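Local coordinates for protein ectoine dioxygenase (Sphingopyxis alaskensis, PDB 4MHR) that catalyses the iron- and 2-oxoglutarate-dependent hydroxylation of L-ectoine to (4S,5S)-5-hydroxyectoine, a compatible solute that helps cells survive osmotic stress, at residues Val30-Trp35 against Arg124-Gly128; Leu170-Leu176 against Ala265-Tyr271. All blocks are in the same frame, centred on the assembly; numbering follows the deposited sequence.

Contact 1. Residues Val30-Trp35 against Arg124-Gly128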
ATOM      1  N   VAL A  30      -9.332  11.872   6.210  1.00 22.99           N
ATOM      2  CA  VAL A  30      -8.841  10.476   6.218  1.00 23.90           C
ATOM      3  C   VAL A  30      -9.932   9.538   5.643  1.00 21.89           C
ATOM      4  O   VAL A  30      -9.677   8.757   4.749  1.00 23.22           O
ATOM      5  CB  VAL A  30      -8.291  10.050   7.579  1.00 24.08           C
ATOM      6  CG1 VAL A  30      -7.605   8.692   7.536  1.00 22.95           C
ATOM      7  CG2 VAL A  30      -7.249  11.044   8.130  1.00 23.16           C
ATOM      8  N   VAL A  31     -11.121   9.580   6.232  1.00 25.62           N
ATOM      9  CA  VAL A  31     -12.267   8.815   5.765  1.00 21.29           C
ATOM     10  C   VAL A  31     -13.095   9.872   4.969  1.00 25.74           C
ATOM     11  O   VAL A  31     -13.543  10.896   5.495  1.00 23.72           O
ATOM     12  CB  VAL A  31     -13.079   8.251   6.911  1.00 22.98           C
ATOM     13  CG1 VAL A  31     -14.399   7.661   6.434  1.00 25.44           C
ATOM     14  CG2 VAL A  31     -12.254   7.252   7.675  1.00 24.42           C
ATOM     15  N   HIS A  32     -13.296   9.601   3.699  1.00 22.66           N
ATOM     16  CA  HIS A  32     -13.908  10.576   2.800  1.00 23.86           C
ATOM     17  C   HIS A  32     -15.435  10.393   2.584  1.00 27.17           C
ATOM     18  O   HIS A  32     -16.033  10.922   1.602  1.00 25.94           O
ATOM     19  CB  HIS A  32     -13.200  10.488   1.475  1.00 22.65           C
ATOM     20  CG  HIS A  32     -11.800  11.030   1.453  1.00 21.93           C
ATOM     21  ND1 HIS A  32     -10.701  10.326   1.910  1.00 24.68           N
ATOM     22  CD2 HIS A  32     -11.322  12.213   1.002  1.00 19.80           C
ATOM     23  CE1 HIS A  32      -9.594  11.043   1.695  1.00 21.30           C
ATOM     24  NE2 HIS A  32      -9.958  12.194   1.140  1.00 22.62           N
ATOM     25  N   SER A  33     -16.057   9.612   3.451  1.00 26.98           N
ATOM     26  CA  SER A  33     -17.526   9.358   3.340  1.00 26.03           C
ATOM     27  C   SER A  33     -18.109   9.553   4.708  1.00 28.23           C
ATOM     28  O   SER A  33     -17.436   9.235   5.688  1.00 27.16           O
ATOM     29  CB  SER A  33     -17.839   7.890   2.902  1.00 25.83           C
ATOM     30  OG  SER A  33     -17.424   7.607   1.551  1.00 23.84           O
ATOM     31  N   GLU A  34     -19.387   9.962   4.777  1.00 28.00           N
ATOM     32  CA  GLU A  34     -20.163   9.806   6.034  1.00 24.76           C
ATOM     33  C   GLU A  34     -20.340   8.312   6.262  1.00 26.22           C
ATOM     34  O   GLU A  34     -20.581   7.570   5.323  1.00 26.06           O
ATOM     35  CB  GLU A  34     -21.551  10.514   5.925  1.00 23.13           C
ATOM     36  CG  GLU A  34     -21.502  11.967   5.485  1.00 26.74           C
ATOM     37  CD  GLU A  34     -21.130  12.809   6.728  1.00 29.86           C
ATOM     38  OE1 GLU A  34     -21.167  12.210   7.802  1.00 29.57           O
ATOM     39  OE2 GLU A  34     -20.889  14.021   6.656  1.00 27.91           O
ATOM     40  N   TRP A  35     -20.256   7.860   7.497  1.00 24.42           N
ATOM     41  CA  TRP A  35     -20.547   6.488   7.792  1.00 29.16           C
ATOM     42  C   TRP A  35     -22.044   6.280   7.888  1.00 30.40           C
ATOM     43  O   TRP A  35     -22.680   7.043   8.573  1.00 27.09           O
ATOM     44  CB  TRP A  35     -19.940   6.055   9.117  1.00 25.98           C
ATOM     45  CG  TRP A  35     -20.152   4.541   9.334  1.00 27.24           C
ATOM     46  CD1 TRP A  35     -19.410   3.499   8.808  1.00 25.98           C
ATOM     47  CD2 TRP A  35     -21.253   3.922  10.051  1.00 28.25           C
ATOM     48  NE1 TRP A  35     -19.935   2.276   9.227  1.00 25.21           N
ATOM     49  CE2 TRP A  35     -21.056   2.510   9.999  1.00 28.18           C
ATOM     50  CE3 TRP A  35     -22.334   4.432  10.816  1.00 30.38           C
ATOM     51  CZ2 TRP A  35     -21.941   1.596  10.640  1.00 29.67           C
ATOM     52  CZ3 TRP A  35     -23.258   3.482  11.428  1.00 30.14           C
ATOM     53  CH2 TRP A  35     -23.043   2.109  11.335  1.00 25.74           C
ATOM     54  N   ARG A 124     -13.818   2.263  -2.019  1.00 22.19           N
ATOM     55  CA  ARG A 124     -14.763   3.268  -2.512  1.00 25.52           C
ATOM     56  C   ARG A 124     -15.396   4.001  -1.309  1.00 25.65           C
ATOM     57  O   ARG A 124     -15.650   5.147  -1.374  1.00 24.87           O
ATOM     58  CB  ARG A 124     -15.872   2.603  -3.363  1.00 27.06           C
ATOM     59  CG  ARG A 124     -15.312   2.109  -4.696  1.00 28.58           C
ATOM     60  CD  ARG A 124     -16.220   1.053  -5.348  1.00 34.59           C
ATOM     61  NE  ARG A 124     -17.399   1.748  -5.777  1.00 34.98           N
ATOM     62  CZ  ARG A 124     -18.575   1.703  -5.174  1.00 39.76           C
ATOM     63  NH1 ARG A 124     -18.808   0.895  -4.147  1.00 43.51           N
ATOM     64  NH2 ARG A 124     -19.530   2.488  -5.626  1.00 42.97           N
ATOM     65  N   PHE A 125     -15.709   3.283  -0.235  1.00 26.81           N
ATOM     66  CA  PHE A 125     -16.210   3.955   1.000  1.00 25.05           C
ATOM     67  C   PHE A 125     -15.148   4.934   1.590  1.00 21.21           C
ATOM     68  O   PHE A 125     -15.390   6.143   1.832  1.00 20.66           O
ATOM     69  CB  PHE A 125     -16.585   2.911   2.063  1.00 22.95           C
ATOM     70  CG  PHE A 125     -16.942   3.552   3.358  1.00 26.48           C
ATOM     71  CD1 PHE A 125     -18.114   4.234   3.467  1.00 26.24           C
ATOM     72  CD2 PHE A 125     -16.057   3.548   4.440  1.00 24.19           C
ATOM     73  CE1 PHE A 125     -18.404   4.946   4.657  1.00 26.46           C
ATOM     74  CE2 PHE A 125     -16.364   4.178   5.612  1.00 26.37           C
ATOM     75  CZ  PHE A 125     -17.525   4.902   5.698  1.00 26.21           C
ATOM     76  N   LEU A 126     -13.984   4.404   1.883  1.00 20.45           N
ATOM     77  CA  LEU A 126     -12.941   5.172   2.578  1.00 20.96           C
ATOM     78  C   LEU A 126     -12.479   6.381   1.763  1.00 20.57           C
ATOM     79  O   LEU A 126     -12.157   7.453   2.354  1.00 22.27           O
ATOM     80  CB  LEU A 126     -11.719   4.317   2.937  1.00 20.95           C
ATOM     81  CG  LEU A 126     -12.010   3.275   3.999  1.00 22.90           C
ATOM     82  CD1 LEU A 126     -10.779   2.400   4.197  1.00 23.93           C
ATOM     83  CD2 LEU A 126     -12.372   3.919   5.325  1.00 20.95           C
ATOM     84  N   LEU A 127     -12.483   6.224   0.447  1.00 21.39           N
ATOM     85  CA  LEU A 127     -12.084   7.300  -0.475  1.00 19.65           C
ATOM     86  C   LEU A 127     -13.250   8.190  -1.022  1.00 24.61           C
ATOM     87  O   LEU A 127     -13.025   9.256  -1.633  1.00 24.23           O
ATOM     88  CB  LEU A 127     -11.217   6.742  -1.574  1.00 20.33           C
ATOM     89  CG  LEU A 127      -9.986   5.968  -1.142  1.00 24.17           C
ATOM     90  CD1 LEU A 127      -9.171   5.423  -2.312  1.00 25.77           C
ATOM     91  CD2 LEU A 127      -9.149   6.886  -0.278  1.00 26.44           C
ATOM     92  N   GLY A 128     -14.462   7.828  -0.672  1.00 23.70           N
ATOM     93  CA  GLY A 128     -15.684   8.559  -1.012  1.00 25.52           C
ATOM     94  C   GLY A 128     -15.817   8.775  -2.486  1.00 26.05           C
ATOM     95  O   GLY A 128     -16.048   9.853  -2.879  1.00 28.48           O
TER

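Contact 2. Residues Leu170-Leu176 against Ala265-Tyr271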
ATOM      1  N   LEU A 170      -5.309   4.860  -0.876  1.00 21.50           N
ATOM      2  CA  LEU A 170      -4.918   3.925   0.156  1.00 26.03           C
ATOM      3  C   LEU A 170      -4.303   2.666  -0.394  1.00 27.48           C
ATOM      4  O   LEU A 170      -4.517   2.296  -1.602  1.00 26.38           O
ATOM      5  CB  LEU A 170      -6.077   3.568   1.020  1.00 30.27           C
ATOM      6  CG  LEU A 170      -7.260   2.910   0.406  1.00 31.18           C
ATOM      7  CD1 LEU A 170      -7.074   1.421   0.293  1.00 36.71           C
ATOM      8  CD2 LEU A 170      -8.402   3.097   1.371  1.00 41.05           C
ATOM      9  N   SER A 171      -3.529   2.006   0.461  1.00 22.51           N
ATOM     10  CA  SER A 171      -2.918   0.728   0.071  1.00 23.25           C
ATOM     11  C   SER A 171      -3.530  -0.424   0.810  1.00 26.36           C
ATOM     12  O   SER A 171      -3.928  -0.307   2.006  1.00 24.58           O
ATOM     13  CB  SER A 171      -1.433   0.756   0.369  1.00 26.37           C
ATOM     14  OG  SER A 171      -0.889   1.868  -0.338  1.00 28.02           O
ATOM     15  N   MET A 172      -3.705  -1.514   0.103  1.00 21.11           N
ATOM     16  CA  MET A 172      -4.016  -2.780   0.764  1.00 26.66           C
ATOM     17  C   MET A 172      -2.949  -3.876   0.558  1.00 28.60           C
ATOM     18  O   MET A 172      -2.552  -4.161  -0.589  1.00 29.54           O
ATOM     19  CB  MET A 172      -5.310  -3.303   0.259  1.00 27.99           C
ATOM     20  CG  MET A 172      -6.382  -2.302   0.244  1.00 26.81           C
ATOM     21  SD  MET A 172      -7.979  -3.108   0.251  1.00 32.06           S
ATOM     22  CE  MET A 172      -8.942  -1.693  -0.139  1.00 25.25           C
ATOM     23  N   SER A 173      -2.464  -4.470   1.663  1.00 29.39           N
ATOM     24  CA  SER A 173      -1.492  -5.562   1.630  1.00 26.46           C
ATOM     25  C   SER A 173      -2.233  -6.847   1.960  1.00 28.02           C
ATOM     26  O   SER A 173      -2.750  -6.991   3.064  1.00 29.08           O
ATOM     27  CB  SER A 173      -0.324  -5.288   2.587  1.00 29.23           C
ATOM     28  OG  SER A 173       0.600  -6.383   2.507  1.00 33.70           O
ATOM     29  N   VAL A 174      -2.410  -7.742   0.984  1.00 25.14           N
ATOM     30  CA  VAL A 174      -3.033  -9.056   1.237  1.00 25.80           C
ATOM     31  C   VAL A 174      -1.906 -10.045   1.508  1.00 26.45           C
ATOM     32  O   VAL A 174      -1.082 -10.318   0.611  1.00 27.65           O
ATOM     33  CB  VAL A 174      -3.767  -9.524  -0.018  1.00 26.51           C
ATOM     34  CG1 VAL A 174      -4.434 -10.860   0.164  1.00 30.29           C
ATOM     35  CG2 VAL A 174      -4.687  -8.478  -0.505  1.00 27.30           C
ATOM     36  N   LEU A 175      -1.828 -10.529   2.735  1.00 25.47           N
ATOM     37  CA  LEU A 175      -0.721 -11.423   3.145  1.00 29.14           C
ATOM     38  C   LEU A 175      -0.861 -12.814   2.503  1.00 28.65           C
ATOM     39  O   LEU A 175      -1.936 -13.383   2.470  1.00 26.34           O
ATOM     40  CB  LEU A 175      -0.631 -11.576   4.645  1.00 28.39           C
ATOM     41  CG  LEU A 175      -0.589 -10.294   5.447  1.00 33.54           C
ATOM     42  CD1 LEU A 175      -0.409 -10.698   6.903  1.00 33.73           C
ATOM     43  CD2 LEU A 175       0.503  -9.349   5.008  1.00 38.16           C
ATOM     44  N   LEU A 176       0.207 -13.273   1.877  1.00 28.75           N
ATOM     45  CA  LEU A 176       0.217 -14.579   1.171  1.00 30.69           C
ATOM     46  C   LEU A 176       1.130 -15.578   1.841  1.00 34.37           C
ATOM     47  O   LEU A 176       1.080 -16.750   1.549  1.00 35.18           O
ATOM     48  CB  LEU A 176       0.640 -14.412  -0.256  1.00 30.84           C
ATOM     49  CG  LEU A 176      -0.292 -13.536  -1.124  1.00 33.71           C
ATOM     50  CD1 LEU A 176       0.355 -13.213  -2.441  1.00 33.80           C
ATOM     51  CD2 LEU A 176      -1.587 -14.234  -1.379  1.00 36.85           C
ATOM     52  N   ALA A 265       5.508 -12.631   1.864  1.00 32.51           N
ATOM     53  CA  ALA A 265       4.999 -12.448   0.521  1.00 26.71           C
ATOM     54  C   ALA A 265       3.600 -11.780   0.639  1.00 29.09           C
ATOM     55  O   ALA A 265       2.777 -12.186   1.453  1.00 29.77           O
ATOM     56  CB  ALA A 265       4.905 -13.806  -0.193  1.00 25.69           C
ATOM     57  N   ASN A 266       3.355 -10.777  -0.186  1.00 25.02           N
ATOM     58  CA  ASN A 266       2.098 -10.109  -0.210  1.00 26.93           C
ATOM     59  C   ASN A 266       1.832  -9.578  -1.568  1.00 30.64           C
ATOM     60  O   ASN A 266       2.791  -9.399  -2.394  1.00 31.33           O
ATOM     61  CB  ASN A 266       2.088  -8.977   0.798  1.00 33.39           C
ATOM     62  CG  ASN A 266       2.878  -7.788   0.335  1.00 37.13           C
ATOM     63  OD1 ASN A 266       3.998  -7.920  -0.101  1.00 45.46           O
ATOM     64  ND2 ASN A 266       2.262  -6.626   0.355  1.00 43.79           N
ATOM     65  N   ALA A 267       0.534  -9.390  -1.825  1.00 25.19           N
ATOM     66  CA  ALA A 267       0.051  -8.617  -2.942  1.00 27.88           C
ATOM     67  C   ALA A 267      -0.348  -7.222  -2.411  1.00 29.95           C
ATOM     68  O   ALA A 267      -1.175  -7.106  -1.499  1.00 29.01           O
ATOM     69  CB  ALA A 267      -1.138  -9.344  -3.553  1.00 27.91           C
ATOM     70  N   PHE A 268       0.220  -6.177  -2.989  1.00 26.07           N
ATOM     71  CA  PHE A 268       0.043  -4.810  -2.580  1.00 26.17           C
ATOM     72  C   PHE A 268      -0.792  -4.118  -3.664  1.00 30.49           C
ATOM     73  O   PHE A 268      -0.336  -4.018  -4.804  1.00 29.71           O
ATOM     74  CB  PHE A 268       1.435  -4.205  -2.451  1.00 30.23           C
ATOM     75  CG  PHE A 268       1.490  -2.774  -2.044  1.00 44.19           C
ATOM     76  CD1 PHE A 268       1.255  -2.407  -0.719  1.00 48.87           C
ATOM     77  CD2 PHE A 268       1.967  -1.785  -2.946  1.00 53.27           C
ATOM     78  CE1 PHE A 268       1.378  -1.076  -0.332  1.00 51.66           C
ATOM     79  CE2 PHE A 268       2.107  -0.458  -2.540  1.00 59.79           C
ATOM     80  CZ  PHE A 268       1.789  -0.094  -1.226  1.00 49.29           C
ATOM     81  N   LEU A 269      -1.970  -3.618  -3.301  1.00 24.60           N
ATOM     82  CA  LEU A 269      -2.866  -2.908  -4.232  1.00 27.39           C
ATOM     83  C   LEU A 269      -3.053  -1.471  -3.778  1.00 27.17           C
ATOM     84  O   LEU A 269      -3.429  -1.266  -2.636  1.00 25.69           O
ATOM     85  CB  LEU A 269      -4.198  -3.624  -4.273  1.00 26.87           C
ATOM     86  CG  LEU A 269      -4.172  -5.104  -4.665  1.00 30.84           C
ATOM     87  CD1 LEU A 269      -5.512  -5.780  -4.477  1.00 34.49           C
ATOM     88  CD2 LEU A 269      -3.772  -5.216  -6.137  1.00 38.96           C
ATOM     89  N   VAL A 270      -2.749  -0.490  -4.629  1.00 24.12           N
ATOM     90  CA  VAL A 270      -2.996   0.888  -4.321  1.00 24.63           C
ATOM     91  C   VAL A 270      -4.235   1.379  -5.052  1.00 25.55           C
ATOM     92  O   VAL A 270      -4.266   1.458  -6.293  1.00 26.91           O
ATOM     93  CB  VAL A 270      -1.787   1.788  -4.649  1.00 26.57           C
ATOM     94  CG1 VAL A 270      -2.056   3.241  -4.256  1.00 26.69           C
ATOM     95  CG2 VAL A 270      -0.515   1.268  -3.965  1.00 28.88           C
ATOM     96  N   TYR A 271      -5.235   1.781  -4.268  1.00 24.82           N
ATOM     97  CA  TYR A 271      -6.505   2.347  -4.794  1.00 24.09           C
ATOM     98  C   TYR A 271      -6.411   3.849  -4.695  1.00 23.54           C
ATOM     99  O   TYR A 271      -6.044   4.403  -3.647  1.00 25.32           O
ATOM    100  CB  TYR A 271      -7.690   1.798  -3.986  1.00 23.91           C
ATOM    101  CG  TYR A 271      -7.942   0.337  -4.082  1.00 24.20           C
ATOM    102  CD1 TYR A 271      -8.843  -0.186  -5.040  1.00 26.00           C
ATOM    103  CD2 TYR A 271      -7.291  -0.565  -3.261  1.00 27.35           C
ATOM    104  CE1 TYR A 271      -9.100  -1.573  -5.112  1.00 27.37           C
ATOM    105  CE2 TYR A 271      -7.521  -1.953  -3.360  1.00 26.19           C
ATOM    106  CZ  TYR A 271      -8.392  -2.440  -4.318  1.00 27.08           C
ATOM    107  OH  TYR A 271      -8.632  -3.778  -4.396  1.00 27.98           O
TER

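Contact 1. Residues Val30-Trp35 against Arg124-Gly128
Phe125 lays its ring against the irregular segment 30-35, touching the side chains of Val31 (CG1 to Phe125 CE2, 4.1 Å), Ser33 (CB to Phe125 CE1, 3.5 Å) and Trp35 (CD1 to Phe125 CZ, 3.9 Å). The Trp35 and Phe125 planes are nearly perpendicular, and Val31 CG2 adds an apolar contact to Leu126 CD2 at 4.1 Å. The polar part exploits carbonyls at the C-terminal end of the helix. Leu126 O accepts hydrogen bonds from His32 N at 2.8 Å and, longer and more bent, from His32 ND1 at 3.3 Å; Ser33 OG donates to Phe125 O at 2.5 Å. Gly128, whose positive phi closes the helix in a Schellman motif, also suits the packing, since a CB would clash with His32 O, which instead receives a CA-H...O contact from Gly128 CA at 3.5 Å. The irregular segment thus brings further donors to carbonyls of the last helical turn, Phe125 O being shared between Ser33 OG and Gly128 N. In the chain it follows strand 23-25 and precedes helix 43-52, whose Asp50 touches Val31 and whose Phe49 packs on Leu126, while Leu126 and Leu127 rest on Leu170 of strand 169-175.

Contact 2. Residues Leu170-Leu176 against Ala265-Tyr271
Seven backbone hydrogen bonds join the antiparallel strands. Leu170 and Tyr271 exchange a pair (Leu170 N to Tyr271 O, 2.9 Å; Tyr271 N to Leu170 O, 2.8 Å), as do Met172 with Leu269 and Val174 with Ala267; Leu176 N to Ala265 O, 2.8 Å, adds the last. CA-H...O contacts such as Phe268 CA to Met172 O, 3.3 Å, accompany the non-hydrogen-bonded pairs. On the face bearing Leu170, Met172 and Val174, Met172 CE meets Tyr271 CE2 at 3.5 Å, and Met172 SD, 4.9 Å from the centroid of the Tyr271 ring and oblique to it, makes a Met-aromatic contact; both residues pack on Leu119 of helix 117-127. The other face carries Ser171, Ser173, Phe268 and Val270. There the Phe268 ring lies by Ser171 CB (CE1 at 3.4 Å) and touches the ectoine-binding Gln135 and the iron ligand Asp154, while Val270 and Ser171 touch Trp158, important for ectoine stabilization. Two central strands of the major sheet, with one face turned to the active site, are characteristic of the cupin fold of 2-oxoglutarate-dependent dioxygenases.

Overall arrangement
Contact 2 lies in the core, its centre about 6 Å from that of the chain, whereas contact 1 is partly buried and sits about 17 Å out. Their centres are 19 Å apart, yet they meet through helix 117-127: Leu127 CD1 lies 3.5 Å from Tyr271 O, and Leu126 CD1 lies 3.8 Å from Leu170 CD2. The helix packs on the face bearing Leu170, Met172 and Tyr271, opposite the one whose Ser171 and Val270 touch Trp158, and receives the 30-35 segment at its C-terminal end. Repeating main-chain pairing dominates the strands of contact 2, while contact 1 depends on a few helix carbonyls, with side chains of His32 and Ser33 among the donors.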